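Local coordinates for putative membrane protein (Corynebacterium diphtheriae NCTC 13129, PDB 3C8I) that is of unknown function but belongs to the DUF3239 family, this fragment being the C-terminal part of a putative membrane protein, at the interface of chains A and B. Residues are numbered along the deposited sequence; one frame, centred on the assembly and turned at random. Chains: chain A/B, Putative membrane protein.

The interface of chains A and B. Residues chain A 27-28, 54-55; chain B 97-101.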
ATOM      1  N   ARG A  27      25.389 -11.984  -5.127  1.00 40.99           N
ATOM      2  CA  ARG A  27      24.143 -12.427  -5.766  1.00 41.58           C
ATOM      3  C   ARG A  27      23.029 -12.873  -4.781  1.00 40.95           C
ATOM      4  O   ARG A  27      22.001 -13.411  -5.190  1.00 40.74           O
ATOM      5  CB  ARG A  27      24.458 -13.538  -6.782  1.00 42.54           C
ATOM      6  CG  ARG A  27      25.352 -13.094  -7.966  1.00 44.76           C
ATOM      7  CD  ARG A  27      24.705 -11.975  -8.805  1.00 47.22           C
ATOM      8  NE  ARG A  27      25.491 -11.604  -9.997  1.00 47.56           N
ATOM      9  CZ  ARG A  27      25.178 -10.602 -10.829  1.00 48.75           C
ATOM     10  NH1 ARG A  27      24.095  -9.846 -10.614  1.00 50.21           N
ATOM     11  NH2 ARG A  27      25.945 -10.351 -11.890  1.00 49.81           N
ATOM     12  N   ASP A  28      23.227 -12.618  -3.491  1.00 40.54           N
ATOM     13  CA  ASP A  28      22.211 -12.911  -2.481  1.00 39.86           C
ATOM     14  C   ASP A  28      22.441 -12.084  -1.221  1.00 38.78           C
ATOM     15  O   ASP A  28      23.488 -11.436  -1.051  1.00 38.18           O
ATOM     16  CB  ASP A  28      22.243 -14.394  -2.117  1.00 40.96           C
ATOM     17  CG  ASP A  28      23.583 -14.815  -1.529  1.00 43.44           C
ATOM     18  OD1 ASP A  28      24.592 -14.737  -2.255  1.00 50.13           O
ATOM     19  OD2 ASP A  28      23.641 -15.206  -0.343  1.00 48.30           O
ATOM     20  N   ILE A  54      17.778 -14.606   0.812  1.00 32.33           N
ATOM     21  CA  ILE A  54      16.936 -14.150  -0.275  1.00 33.00           C
ATOM     22  C   ILE A  54      17.789 -13.412  -1.303  1.00 33.57           C
ATOM     23  O   ILE A  54      18.983 -13.153  -1.090  1.00 33.55           O
ATOM     24  CB  ILE A  54      15.800 -13.249   0.235  1.00 32.72           C
ATOM     25  CG1 ILE A  54      16.371 -11.957   0.831  1.00 32.93           C
ATOM     26  CG2 ILE A  54      14.927 -13.991   1.266  1.00 32.68           C
ATOM     27  CD1 ILE A  54      15.354 -10.908   1.157  1.00 33.80           C
ATOM     28  N   THR A  55      17.176 -13.065  -2.421  1.00 34.04           N
ATOM     29  CA  THR A  55      17.915 -12.419  -3.482  1.00 34.29           C
ATOM     30  C   THR A  55      17.580 -10.957  -3.608  1.00 33.96           C
ATOM     31  O   THR A  55      18.481 -10.145  -3.792  1.00 33.62           O
ATOM     32  CB  THR A  55      17.737 -13.186  -4.810  1.00 34.86           C
ATOM     33  OG1 THR A  55      18.075 -14.566  -4.584  1.00 38.01           O
ATOM     34  CG2 THR A  55      18.665 -12.661  -5.859  1.00 35.31           C
TER
ATOM     35  N   ALA B  97      12.494 -15.739  -8.328  1.00 32.24           N
ATOM     36  CA  ALA B  97      13.851 -15.189  -8.396  1.00 32.31           C
ATOM     37  C   ALA B  97      14.180 -14.159  -7.289  1.00 32.75           C
ATOM     38  O   ALA B  97      15.354 -13.847  -7.112  1.00 33.55           O
ATOM     39  CB  ALA B  97      14.114 -14.589  -9.752  1.00 31.65           C
ATOM     40  N   TRP B  98      13.184 -13.616  -6.587  1.00 31.83           N
ATOM     41  CA  TRP B  98      13.443 -12.712  -5.456  1.00 33.44           C
ATOM     42  C   TRP B  98      13.839 -13.507  -4.209  1.00 34.10           C
ATOM     43  O   TRP B  98      14.467 -12.969  -3.302  1.00 33.62           O
ATOM     44  CB  TRP B  98      12.216 -11.880  -5.100  1.00 31.22           C
ATOM     45  CG  TRP B  98      11.849 -10.782  -6.066  1.00 30.89           C
ATOM     46  CD1 TRP B  98      12.585 -10.314  -7.117  1.00 30.01           C
ATOM     47  CD2 TRP B  98      10.664  -9.986  -6.015  1.00 29.92           C
ATOM     48  NE1 TRP B  98      11.912  -9.285  -7.750  1.00 30.20           N
ATOM     49  CE2 TRP B  98      10.726  -9.067  -7.095  1.00 30.30           C
ATOM     50  CE3 TRP B  98       9.536  -9.983  -5.189  1.00 29.84           C
ATOM     51  CZ2 TRP B  98       9.702  -8.146  -7.353  1.00 30.44           C
ATOM     52  CZ3 TRP B  98       8.527  -9.083  -5.448  1.00 30.27           C
ATOM     53  CH2 TRP B  98       8.607  -8.182  -6.530  1.00 30.54           C
ATOM     54  N   ALA B  99      13.449 -14.782  -4.190  1.00 36.60           N
ATOM     55  CA  ALA B  99      13.696 -15.706  -3.077  1.00 38.28           C
ATOM     56  C   ALA B  99      14.907 -16.631  -3.249  1.00 40.23           C
ATOM     57  O   ALA B  99      15.442 -17.110  -2.241  1.00 41.37           O
ATOM     58  CB  ALA B  99      12.458 -16.550  -2.836  1.00 38.19           C
ATOM     59  N   THR B 100      15.323 -16.924  -4.483  1.00 42.11           N
ATOM     60  CA  THR B 100      16.470 -17.827  -4.719  1.00 43.41           C
ATOM     61  C   THR B 100      17.396 -17.381  -5.856  1.00 44.58           C
ATOM     62  O   THR B 100      16.920 -17.060  -6.939  1.00 44.35           O
ATOM     63  CB  THR B 100      16.001 -19.290  -5.029  1.00 44.17           C
ATOM     64  OG1 THR B 100      17.136 -20.077  -5.441  1.00 45.52           O
ATOM     65  CG2 THR B 100      14.958 -19.322  -6.153  1.00 43.32           C
ATOM     66  N   PRO B 101      18.737 -17.406  -5.631  1.00 46.19           N
ATOM     67  CA  PRO B 101      19.688 -17.055  -6.693  1.00 47.05           C
ATOM     68  C   PRO B 101      19.952 -18.211  -7.655  1.00 48.30           C
ATOM     69  O   PRO B 101      20.592 -18.031  -8.711  1.00 48.80           O
ATOM     70  CB  PRO B 101      20.966 -16.753  -5.911  1.00 47.46           C
ATOM     71  CG  PRO B 101      20.889 -17.672  -4.759  1.00 46.58           C
ATOM     72  CD  PRO B 101      19.445 -17.747  -4.383  1.00 46.30           C
TER
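A:Thr55 meets the loop B:Trp98-B:Pro101 across an interface of two DUF3239 domains, copies of one protein; the pairing belongs to the deposited assembly and need not be the biological one. The backbone N of A:Thr55 donates to the carbonyl O of B:Trp98 at 2.9 Å. The N-H approaches from above the carbonyl plane, 44° out of it, and the bond is moderately bent, with 154° at the hydrogen. The side chain of A:Thr55 splits between two neighbours. With OG1 anti to the carbonyl carbon (chi1 -53°), the hydroxyl is carried over the face of the peptide bond that joins B:Thr100 to B:Pro101. There OG1 lies 3.1 Å from B:Pro101 N, a packing contact and not a hydrogen bond, since the tertiary amide nitrogen of proline has no hydrogen to give. CB of A:Thr55 rests 3.4 Å from the carbonyl O of B:Ala97, and CG2 lies 3.7 Å from the same oxygen. The N-H bond is main-chain; threonine suits the place through its compact beta-branch, which packs CB and CG2 here while OG1 covers the peptide face.

B:Pro101 turns a face of its ring to chain A: CD lies 3.5 Å from A:Thr55 OG1, while CB touches the carbonyl O of A:Arg27 at 3.6 Å. That oxygen also lies 3.5 Å from CG2 of A:Thr55, helping to wall in the methyl from its own chain. The long side chain of A:Arg27 runs away from the partner, and A:Asp28 adds a looser contact through CB.

Farther out, A:Ile54 ends strand 47-54 and delivers A:Thr55 to the partner. B:Trp98 closes the 3-10 helix 96-98, its indole turned back towards its own chain, and B:Pro101 stiffens the approach to helix 103-112.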